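Side-chain contacts in pyridoxamine 5'-phosphate oxidase (Burkholderia, PDB 4HMW), which catalyses FMN-dependent oxidations by molecular oxygen in the terminal steps of the biosynthesis of the antibiotic phenazine: residues T32-W37 / G100-R105; R36-A41 / E48-A53; I79-S84 / D126-G131. All blocks are in the same frame, centred on the assembly; numbering follows the deposited sequence.

Interaction 1: T32-W37 / G100-R105; sequences TLLKRW and GLLYWR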
loop_
_atom_site.group_PDB
_atom_site.type_symbol
_atom_site.label_atom_id
_atom_site.label_comp_id
_atom_site.label_asym_id
_atom_site.label_seq_id
_atom_site.Cartn_x
_atom_site.Cartn_y
_atom_site.Cartn_z
ATOM N N THR B 32 -19.751 6.965 2.072
ATOM C CA THR B 32 -20.774 6.259 2.839
ATOM C C THR B 32 -20.412 4.767 2.935
ATOM O O THR B 32 -20.528 4.159 3.996
ATOM C CB THR B 32 -22.161 6.399 2.172
ATOM O OG1 THR B 32 -22.528 7.785 2.118
ATOM C CG2 THR B 32 -23.236 5.614 2.908
ATOM N N LEU B 33 -19.955 4.191 1.822
ATOM C CA LEU B 33 -19.629 2.767 1.767
ATOM C C LEU B 33 -18.317 2.505 2.510
ATOM O O LEU B 33 -18.175 1.503 3.204
ATOM C CB LEU B 33 -19.541 2.282 0.314
ATOM C CG LEU B 33 -19.318 0.788 0.093
ATOM C CD1 LEU B 33 -20.395 -0.014 0.785
ATOM C CD2 LEU B 33 -19.250 0.408 -1.396
ATOM N N LEU B 34 -17.367 3.427 2.382
ATOM C CA LEU B 34 -16.123 3.318 3.140
ATOM C C LEU B 34 -16.395 3.222 4.633
ATOM O O LEU B 34 -15.841 2.376 5.323
ATOM C CB LEU B 34 -15.208 4.508 2.825
ATOM C CG LEU B 34 -13.947 4.723 3.658
ATOM C CD1 LEU B 34 -13.035 3.527 3.551
ATOM C CD2 LEU B 34 -13.245 6.037 3.185
ATOM N N LYS B 35 -17.254 4.091 5.135
ATOM C CA LYS B 35 -17.579 4.051 6.551
ATOM C C LYS B 35 -18.275 2.767 6.957
ATOM O O LYS B 35 -18.040 2.248 8.063
ATOM C CB LYS B 35 -18.398 5.261 6.963
ATOM C CG LYS B 35 -17.637 6.580 6.879
ATOM C CD LYS B 35 -18.500 7.753 7.405
ATOM C CE LYS B 35 -17.732 9.035 7.294
ATOM N NZ LYS B 35 -18.605 10.205 7.465
ATOM N N ARG B 36 -19.149 2.262 6.089
ATOM C CA ARG B 36 -19.863 1.028 6.416
ATOM C C ARG B 36 -18.872 -0.117 6.515
ATOM O O ARG B 36 -18.924 -0.927 7.441
ATOM C CB ARG B 36 -20.909 0.700 5.351
ATOM C CG ARG B 36 -22.189 1.502 5.432
ATOM C CD ARG B 36 -23.215 0.981 4.410
ATOM N NE ARG B 36 -24.206 2.006 4.124
ATOM C CZ ARG B 36 -25.044 1.973 3.101
ATOM N NH1 ARG B 36 -25.019 0.947 2.267
ATOM N NH2 ARG B 36 -25.911 2.977 2.922
ATOM N N TRP B 37 -17.945 -0.181 5.543
ATOM C CA TRP B 37 -16.954 -1.211 5.526
ATOM C C TRP B 37 -16.046 -1.155 6.749
ATOM O O TRP B 37 -15.711 -2.212 7.312
ATOM C CB TRP B 37 -16.140 -1.231 4.208
ATOM C CG TRP B 37 -16.802 -1.976 3.107
ATOM C CD1 TRP B 37 -18.138 -2.203 2.953
ATOM C CD2 TRP B 37 -16.154 -2.637 1.999
ATOM N NE1 TRP B 37 -18.361 -2.991 1.846
ATOM C CE2 TRP B 37 -17.168 -3.263 1.233
ATOM C CE3 TRP B 37 -14.835 -2.778 1.614
ATOM C CZ2 TRP B 37 -16.884 -4.027 0.089
ATOM C CZ3 TRP B 37 -14.547 -3.504 0.464
ATOM C CH2 TRP B 37 -15.571 -4.127 -0.284
ATOM N N GLY B 100 -4.329 5.837 -1.574
ATOM C CA GLY B 100 -4.228 5.066 -0.355
ATOM C C GLY B 100 -4.892 3.714 -0.527
ATOM O O GLY B 100 -5.900 3.634 -1.181
ATOM N N LEU B 101 -4.319 2.664 0.065
ATOM C CA LEU B 101 -4.885 1.328 -0.052
ATOM C C LEU B 101 -5.072 0.737 1.331
ATOM O O LEU B 101 -4.137 0.704 2.131
ATOM C CB LEU B 101 -3.946 0.437 -0.890
ATOM C CG LEU B 101 -4.475 -0.978 -1.188
ATOM C CD1 LEU B 101 -5.662 -0.874 -2.123
ATOM C CD2 LEU B 101 -3.368 -1.862 -1.796
ATOM N N LEU B 102 -6.277 0.253 1.604
ATOM C CA LEU B 102 -6.573 -0.553 2.810
ATOM C C LEU B 102 -6.726 -1.990 2.383
ATOM O O LEU B 102 -7.295 -2.264 1.323
ATOM C CB LEU B 102 -7.891 -0.100 3.450
ATOM C CG LEU B 102 -7.971 1.326 3.960
ATOM C CD1 LEU B 102 -9.392 1.741 4.437
ATOM C CD2 LEU B 102 -6.953 1.497 5.074
ATOM N N TYR B 103 -6.219 -2.917 3.190
ATOM C CA TYR B 103 -6.363 -4.329 2.881
ATOM C C TYR B 103 -6.515 -5.080 4.159
ATOM O O TYR B 103 -5.642 -5.020 5.040
ATOM C CB TYR B 103 -5.185 -4.912 2.059
ATOM C CG TYR B 103 -5.246 -6.424 1.933
ATOM C CD1 TYR B 103 -6.426 -7.037 1.530
ATOM C CD2 TYR B 103 -4.116 -7.233 2.157
ATOM C CE1 TYR B 103 -6.512 -8.420 1.412
ATOM C CE2 TYR B 103 -4.187 -8.629 2.037
ATOM C CZ TYR B 103 -5.390 -9.208 1.671
ATOM O OH TYR B 103 -5.496 -10.571 1.577
ATOM N N TRP B 104 -7.622 -5.806 4.239
ATOM C CA TRP B 104 -8.011 -6.552 5.438
ATOM C C TRP B 104 -7.985 -8.051 5.153
ATOM O O TRP B 104 -8.890 -8.589 4.527
ATOM C CB TRP B 104 -9.402 -6.119 5.867
ATOM C CG TRP B 104 -9.530 -4.646 6.092
ATOM C CD1 TRP B 104 -8.552 -3.770 6.489
ATOM C CD2 TRP B 104 -10.722 -3.863 5.915
ATOM N NE1 TRP B 104 -9.069 -2.486 6.574
ATOM C CE2 TRP B 104 -10.399 -2.515 6.221
ATOM C CE3 TRP B 104 -12.019 -4.166 5.500
ATOM C CZ2 TRP B 104 -11.334 -1.491 6.143
ATOM C CZ3 TRP B 104 -12.958 -3.146 5.428
ATOM C CH2 TRP B 104 -12.602 -1.812 5.710
ATOM N N ARG B 105 -6.939 -8.715 5.631
ATOM C CA ARG B 105 -6.748 -10.129 5.356
ATOM C C ARG B 105 -7.916 -10.953 5.899
ATOM O O ARG B 105 -8.309 -11.974 5.295
ATOM C CB ARG B 105 -5.433 -10.614 6.001
ATOM C CG ARG B 105 -4.201 -10.073 5.325
ATOM C CD ARG B 105 -3.019 -9.936 6.301
ATOM N NE ARG B 105 -1.721 -9.742 5.647
ATOM C CZ ARG B 105 -1.284 -8.563 5.222
ATOM N NH1 ARG B 105 -2.036 -7.485 5.372
ATOM N NH2 ARG B 105 -0.083 -8.452 4.680
#
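With chi1 of -56°, Trp104 holds CG opposite its carbonyl carbon and extends the indole from its strand to the backbone of Trp37, while a chi1 of 171° at Leu34, CG trans to the amide nitrogen, brings a methyl round to Leu102. The contact lays helix 30-43 against strand 97-104 in the FMN-binding split barrel of the pyridoxamine 5'-phosphate oxidase family. All four touching residues are buried. Trp37 does not stack on Trp104: it presents CB in the plane of the other indole, at the edge of the six-membered ring, with CB to Trp104 CH2 at 3.9 Å. Its own indole instead makes edge-to-face contacts with Phe20 and Phe187. The Trp104 ring is held at its polar end as well, since NE1 donates a hydrogen bond to Pro49 O, which limits its rotation. Two residues back along the strand, Leu102 meets Leu34 at about a right angle, touching CD1 to CD1 at 4.2 Å, and Leu34 also rests on Ile111 of the adjoining strand. The Trp37 carbonyl, already accepting the helical hydrogen bond from Ala41 N, lies obliquely to the Trp104 ring, with Trp37 O 3.5 Å from Trp104 CZ3.

Interaction 2: R36-A41 / E48-A53; sequences RWLATA and EPKALA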
loop_
_atom_site.group_PDB
_atom_site.type_symbol
_atom_site.label_atom_id
_atom_site.label_comp_id
_atom_site.label_asym_id
_atom_site.label_seq_id
_atom_site.Cartn_x
_atom_site.Cartn_y
_atom_site.Cartn_z
ATOM N N ARG B 36 -19.149 2.262 6.089
ATOM C CA ARG B 36 -19.863 1.028 6.416
ATOM C C ARG B 36 -18.872 -0.117 6.515
ATOM O O ARG B 36 -18.924 -0.927 7.441
ATOM C CB ARG B 36 -20.909 0.700 5.351
ATOM C CG ARG B 36 -22.189 1.502 5.432
ATOM C CD ARG B 36 -23.215 0.981 4.410
ATOM N NE ARG B 36 -24.206 2.006 4.124
ATOM C CZ ARG B 36 -25.044 1.973 3.101
ATOM N NH1 ARG B 36 -25.019 0.947 2.267
ATOM N NH2 ARG B 36 -25.911 2.977 2.922
ATOM N N TRP B 37 -17.945 -0.181 5.543
ATOM C CA TRP B 37 -16.954 -1.211 5.526
ATOM C C TRP B 37 -16.046 -1.155 6.749
ATOM O O TRP B 37 -15.711 -2.212 7.312
ATOM C CB TRP B 37 -16.140 -1.231 4.208
ATOM C CG TRP B 37 -16.802 -1.976 3.107
ATOM C CD1 TRP B 37 -18.138 -2.203 2.953
ATOM C CD2 TRP B 37 -16.154 -2.637 1.999
ATOM N NE1 TRP B 37 -18.361 -2.991 1.846
ATOM C CE2 TRP B 37 -17.168 -3.263 1.233
ATOM C CE3 TRP B 37 -14.835 -2.778 1.614
ATOM C CZ2 TRP B 37 -16.884 -4.027 0.089
ATOM C CZ3 TRP B 37 -14.547 -3.504 0.464
ATOM C CH2 TRP B 37 -15.571 -4.127 -0.284
ATOM N N LEU B 38 -15.642 0.047 7.154
ATOM C CA LEU B 38 -14.791 0.186 8.330
ATOM C C LEU B 38 -15.533 -0.260 9.601
ATOM O O LEU B 38 -14.946 -0.863 10.507
ATOM C CB LEU B 38 -14.308 1.636 8.519
ATOM C CG LEU B 38 -13.103 1.931 7.628
ATOM C CD1 LEU B 38 -12.974 3.377 7.342
ATOM C CD2 LEU B 38 -11.823 1.433 8.300
ATOM N N ALA B 39 -16.822 0.016 9.653
ATOM C CA ALA B 39 -17.593 -0.373 10.854
ATOM C C ALA B 39 -17.719 -1.901 10.879
ATOM O O ALA B 39 -17.600 -2.529 11.949
ATOM C CB ALA B 39 -18.911 0.274 10.846
ATOM N N THR B 40 -17.907 -2.513 9.712
ATOM C CA THR B 40 -18.036 -3.966 9.682
ATOM C C THR B 40 -16.683 -4.610 10.009
ATOM O O THR B 40 -16.616 -5.682 10.649
ATOM C CB THR B 40 -18.556 -4.444 8.323
ATOM O OG1 THR B 40 -19.871 -3.919 8.124
ATOM C CG2 THR B 40 -18.584 -5.949 8.241
ATOM N N ALA B 41 -15.610 -3.948 9.574
ATOM C CA ALA B 41 -14.273 -4.441 9.851
ATOM C C ALA B 41 -14.026 -4.534 11.354
ATOM O O ALA B 41 -13.356 -5.451 11.831
ATOM C CB ALA B 41 -13.191 -3.557 9.137
ATOM N N GLU B 48 -5.745 -3.722 12.959
ATOM C CA GLU B 48 -5.272 -2.448 12.376
ATOM C C GLU B 48 -5.949 -2.156 11.033
ATOM O O GLU B 48 -5.275 -2.063 9.981
ATOM C CB GLU B 48 -3.745 -2.430 12.189
ATOM C CG GLU B 48 -2.971 -2.328 13.516
ATOM C CD GLU B 48 -1.448 -2.251 13.315
ATOM O OE1 GLU B 48 -0.966 -1.559 12.373
ATOM O OE2 GLU B 48 -0.748 -2.906 14.111
ATOM N N PRO B 49 -7.279 -1.996 11.060
ATOM C CA PRO B 49 -7.992 -1.751 9.806
ATOM C C PRO B 49 -7.625 -0.405 9.171
ATOM O O PRO B 49 -7.777 -0.259 7.966
ATOM C CB PRO B 49 -9.475 -1.791 10.225
ATOM C CG PRO B 49 -9.495 -1.482 11.679
ATOM C CD PRO B 49 -8.194 -2.053 12.226
ATOM N N LYS B 50 -7.110 0.541 9.945
ATOM C CA LYS B 50 -6.882 1.899 9.428
ATOM C C LYS B 50 -5.479 2.102 8.881
ATOM O O LYS B 50 -5.116 3.235 8.530
ATOM C CB LYS B 50 -7.186 2.948 10.524
ATOM C CG LYS B 50 -8.628 2.879 11.049
ATOM C CD LYS B 50 -9.042 4.114 11.846
ATOM C CE LYS B 50 -8.251 4.265 13.133
ATOM N NZ LYS B 50 -8.179 5.680 13.588
ATOM N N ALA B 51 -4.700 1.019 8.799
ATOM C CA ALA B 51 -3.342 1.096 8.238
ATOM C C ALA B 51 -3.395 1.250 6.730
ATOM O O ALA B 51 -3.601 0.283 5.977
ATOM C CB ALA B 51 -2.517 -0.119 8.621
ATOM N N LEU B 52 -3.206 2.474 6.277
ATOM C CA LEU B 52 -3.375 2.831 4.897
ATOM C C LEU B 52 -2.001 2.879 4.208
ATOM O O LEU B 52 -1.075 3.576 4.675
ATOM C CB LEU B 52 -4.014 4.235 4.873
ATOM C CG LEU B 52 -4.393 4.843 3.513
ATOM C CD1 LEU B 52 -5.620 4.156 2.968
ATOM C CD2 LEU B 52 -4.617 6.340 3.615
ATOM N N ALA B 53 -1.844 2.135 3.123
ATOM C CA ALA B 53 -0.629 2.242 2.324
ATOM C C ALA B 53 -0.746 3.459 1.425
ATOM O O ALA B 53 -1.487 3.433 0.449
ATOM C CB ALA B 53 -0.443 0.988 1.509
#
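Pro49 is touched by two residues about one helical turn apart, Leu38 and Ala41. The methyl of Ala41 is directed toward the pyrrolidine, with Ala41 CB 4.3 Å from Pro49 CB. Leu38 reaches the same ring carbon with one branch, Leu38 CD2 lying 4.4 Å from Pro49 CB. Its CB does not aim at the loop; a chi1 of -82° and an extended second torsion of 156° carry CD2 across, where it also grazes Lys50 CG at 4.5 Å. These are apolar contacts at van der Waals range. Pro49 and Lys50 are the central residues of a type I beta turn from Glu48 to Ala51, closed by a weak bond from Ala51 N to Glu48 O at 3.4 Å. The turn leads into strand 51-57 of the split-barrel sheet, so helix 30-43 packs beside the point where its first strand begins. Further out, Leu38 and Ala41 also lean on Trp104, and Leu38 touches Phe70 and Ile73. Lys50 is modelled in two conformers; in one, NZ runs off from the helix and is hydrogen-bonded to Phe70 O, so this bond and the graze on CG are less certain. Glu48 faces the dimer partner: its OE1 is hydrogen-bonded to Tyr103 OH of the second subunit, and the residue touches FMN.

Interaction 3: I79-S84 / D126-G131; sequences IFCTHS and DKLWFG. With FMN (flavin mononucleotide), chain D.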
loop_
_atom_site.group_PDB
_atom_site.type_symbol
_atom_site.label_atom_id
_atom_site.label_comp_id
_atom_site.label_asym_id
_atom_site.label_seq_id
_atom_site.Cartn_x
_atom_site.Cartn_y
_atom_site.Cartn_z
ATOM N N ILE B 79 -8.694 11.851 6.837
ATOM C CA ILE B 79 -7.823 12.826 7.493
ATOM C C ILE B 79 -6.637 12.098 8.096
ATOM O O ILE B 79 -6.805 11.051 8.746
ATOM C CB ILE B 79 -8.606 13.558 8.547
ATOM C CG1 ILE B 79 -9.627 14.458 7.834
ATOM C CG2 ILE B 79 -7.689 14.394 9.456
ATOM C CD1 ILE B 79 -10.453 15.278 8.765
ATOM N N PHE B 80 -5.436 12.609 7.836
ATOM C CA PHE B 80 -4.219 12.072 8.475
ATOM C C PHE B 80 -3.270 13.199 8.821
ATOM O O PHE B 80 -3.394 14.295 8.291
ATOM C CB PHE B 80 -3.540 11.008 7.591
ATOM C CG PHE B 80 -3.008 11.528 6.317
ATOM C CD1 PHE B 80 -3.834 11.664 5.205
ATOM C CD2 PHE B 80 -1.668 11.888 6.210
ATOM C CE1 PHE B 80 -3.324 12.129 4.007
ATOM C CE2 PHE B 80 -1.171 12.379 5.028
ATOM C CZ PHE B 80 -2.005 12.508 3.920
ATOM N N CYS B 81 -2.308 12.909 9.693
ATOM C CA CYS B 81 -1.262 13.871 10.077
ATOM C C CYS B 81 0.145 13.373 9.734
ATOM O O CYS B 81 0.416 12.185 9.771
ATOM C CB CYS B 81 -1.291 14.131 11.579
ATOM S SG CYS B 81 -2.793 14.899 12.116
ATOM N N THR B 82 1.051 14.297 9.465
ATOM C CA THR B 82 2.400 13.926 9.156
ATOM C C THR B 82 3.280 15.180 9.227
ATOM O O THR B 82 2.810 16.240 9.560
ATOM C CB THR B 82 2.498 13.298 7.771
ATOM O OG1 THR B 82 3.786 12.686 7.657
ATOM C CG2 THR B 82 2.289 14.327 6.649
ATOM N N HIS B 83 4.564 15.042 8.953
ATOM C CA HIS B 83 5.446 16.204 8.904
ATOM C C HIS B 83 5.489 16.727 7.481
ATOM O O HIS B 83 5.736 15.966 6.564
ATOM C CB HIS B 83 6.860 15.852 9.327
ATOM C CG HIS B 83 6.991 15.524 10.780
ATOM N ND1 HIS B 83 8.092 15.856 11.531
ATOM C CD2 HIS B 83 6.182 14.813 11.602
ATOM C CE1 HIS B 83 7.934 15.430 12.772
ATOM N NE2 HIS B 83 6.783 14.781 12.837
ATOM N N SER B 84 5.244 18.014 7.291
ATOM C CA SER B 84 5.202 18.585 5.936
ATOM C C SER B 84 6.547 18.481 5.248
ATOM O O SER B 84 6.616 18.528 4.020
ATOM C CB SER B 84 4.742 20.042 5.960
ATOM O OG SER B 84 5.703 20.875 6.618
ATOM N N ASP B 126 -4.039 22.524 14.950
ATOM C CA ASP B 126 -3.831 22.710 16.377
ATOM C C ASP B 126 -4.637 21.673 17.157
ATOM O O ASP B 126 -4.130 21.070 18.113
ATOM C CB ASP B 126 -4.197 24.132 16.801
ATOM C CG ASP B 126 -3.175 25.165 16.330
ATOM O OD1 ASP B 126 -2.004 24.795 16.100
ATOM O OD2 ASP B 126 -3.541 26.359 16.208
ATOM N N LYS B 127 -5.872 21.427 16.736
ATOM C CA LYS B 127 -6.726 20.476 17.436
ATOM C C LYS B 127 -6.121 19.077 17.369
ATOM O O LYS B 127 -6.119 18.336 18.349
ATOM C CB LYS B 127 -8.118 20.471 16.811
ATOM C CG LYS B 127 -9.228 20.303 17.799
ATOM N N LEU B 128 -5.602 18.721 16.199
ATOM C CA LEU B 128 -5.029 17.396 16.007
ATOM C C LEU B 128 -3.816 17.211 16.899
ATOM O O LEU B 128 -3.640 16.164 17.500
ATOM C CB LEU B 128 -4.641 17.171 14.544
ATOM C CG LEU B 128 -5.811 16.864 13.623
ATOM C CD1 LEU B 128 -5.431 17.112 12.190
ATOM C CD2 LEU B 128 -6.251 15.420 13.800
ATOM N N TRP B 129 -2.984 18.236 16.998
ATOM C CA TRP B 129 -1.823 18.172 17.877
ATOM C C TRP B 129 -2.256 18.058 19.334
ATOM O O TRP B 129 -1.665 17.285 20.079
ATOM C CB TRP B 129 -0.952 19.403 17.660
ATOM C CG TRP B 129 0.264 19.536 18.552
ATOM C CD1 TRP B 129 0.403 20.353 19.648
ATOM C CD2 TRP B 129 1.524 18.893 18.372
ATOM N NE1 TRP B 129 1.670 20.234 20.165
ATOM C CE2 TRP B 129 2.383 19.356 19.397
ATOM C CE3 TRP B 129 2.013 17.964 17.445
ATOM C CZ2 TRP B 129 3.696 18.915 19.525
ATOM C CZ3 TRP B 129 3.306 17.519 17.581
ATOM C CH2 TRP B 129 4.144 18.002 18.614
ATOM N N PHE B 130 -3.286 18.806 19.738
ATOM C CA PHE B 130 -3.788 18.733 21.122
ATOM C C PHE B 130 -4.286 17.346 21.507
ATOM O O PHE B 130 -4.183 16.951 22.667
ATOM C CB PHE B 130 -4.931 19.720 21.372
ATOM C CG PHE B 130 -4.534 21.154 21.278
ATOM C CD1 PHE B 130 -3.214 21.547 21.430
ATOM C CD2 PHE B 130 -5.502 22.123 21.033
ATOM C CE1 PHE B 130 -2.863 22.884 21.335
ATOM C CE2 PHE B 130 -5.167 23.460 20.942
ATOM C CZ PHE B 130 -3.846 23.847 21.094
ATOM N N GLY B 131 -4.845 16.609 20.555
ATOM C CA GLY B 131 -5.369 15.297 20.867
ATOM C C GLY B 131 -4.319 14.213 21.039
ATOM O O GLY B 131 -4.651 13.043 21.251
HETATM N N1 FMN D . 3.734 8.484 9.826
HETATM C C2 FMN D . 3.076 9.685 9.854
HETATM O O2 FMN D . 3.688 10.709 9.506
HETATM N N3 FMN D . 1.760 9.759 10.277
HETATM C C4 FMN D . 1.073 8.632 10.659
HETATM O O4 FMN D . -0.117 8.731 11.017
HETATM C C4A FMN D . 1.733 7.403 10.637
HETATM N N5 FMN D . 1.076 6.259 11.034
HETATM C C5A FMN D . 1.744 5.037 10.967
HETATM C C6 FMN D . 1.064 3.880 11.332
HETATM C C7 FMN D . 1.696 2.647 11.248
HETATM C C7M FMN D . 0.962 1.393 11.670
HETATM C C8 FMN D . 3.028 2.588 10.822
HETATM C C8M FMN D . 3.739 1.265 10.746
HETATM C C9 FMN D . 3.707 3.755 10.454
HETATM C C9A FMN D . 3.064 4.969 10.518
HETATM N N10 FMN D . 3.756 6.140 10.178
HETATM C C10 FMN D . 3.070 7.328 10.206
HETATM C "C1'" FMN D . 5.187 6.113 9.712
HETATM C "C2'" FMN D . 5.270 6.043 8.212
HETATM O "O2'" FMN D . 5.073 4.701 7.790
HETATM C "C3'" FMN D . 6.601 6.540 7.676
HETATM O "O3'" FMN D . 7.707 5.957 8.356
HETATM C "C4'" FMN D . 6.678 8.064 7.731
HETATM O "O4'" FMN D . 5.534 8.856 7.942
HETATM C "C5'" FMN D . 7.817 8.661 6.955
HETATM O "O5'" FMN D . 7.384 8.529 5.619
HETATM P P FMN D . 8.127 9.233 4.372
HETATM O O1P FMN D . 7.542 10.609 4.330
HETATM O O2P FMN D . 9.629 9.202 4.653
HETATM O O3P FMN D . 7.736 8.380 3.170
#
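The pyrimidine end of the flavin is bound along strand 77-83, and Cys81 of this FMN site is backed by Leu128 of helix 122-130. The backbone of Cys81 serves the cofactor: FMN N3 donates to Cys81 O at 2.8 Å with an N-H...O angle of 161°. Its thiol turns to the helix instead. The side chain is modelled in two conformers, and in one of them SG sits among the carbons of Leu128, 3.4 Å from Leu128 CD1 and 3.8 Å from Leu128 CB; so short an approach should not be weighed heavily. Leu128 CD1 also brushes Ile79 CG2 at 4.5 Å, so that this one branch spans the two strand residues facing the helix. Thr82 continues the grip on the flavin. Its chi1 of -167° places OG1 trans to the amide nitrogen, from where it donates a 2.7 Å hydrogen bond to FMN O2; the same hydroxyl is hydrogen-bonded to Lys88 NZ, which helps fix its rotation. The helix leads on to Arg132, by similarity a substrate-binding residue, as is His83 at the end of the strand. Gln110 and Arg198 of the second subunit also bond the cofactor, the arrangement characteristic of the dimeric FMN-binding split barrel, in which flavin sites lie between subunits.

From the N terminus, helix 30-43 is the common start of interactions 1 and 2. Interaction 2 closes a short loop from the helix to the beginning of strand 51-57; interaction 1 closes a much longer one, returning to the helix from strand 97-104. These two strands are neighbours, joined by a probable hydrogen bond between Leu101 O and Ala53 N, and the two contacts have centres only 5 Å apart. Interaction 3 follows interaction 2 in series but crosses interaction 1: residues 79-84 lie within its loop, residues 126-131 beyond it. Its centre is about 22 Å from that of interaction 1, so the two contacts set helices against distant parts of one sheet.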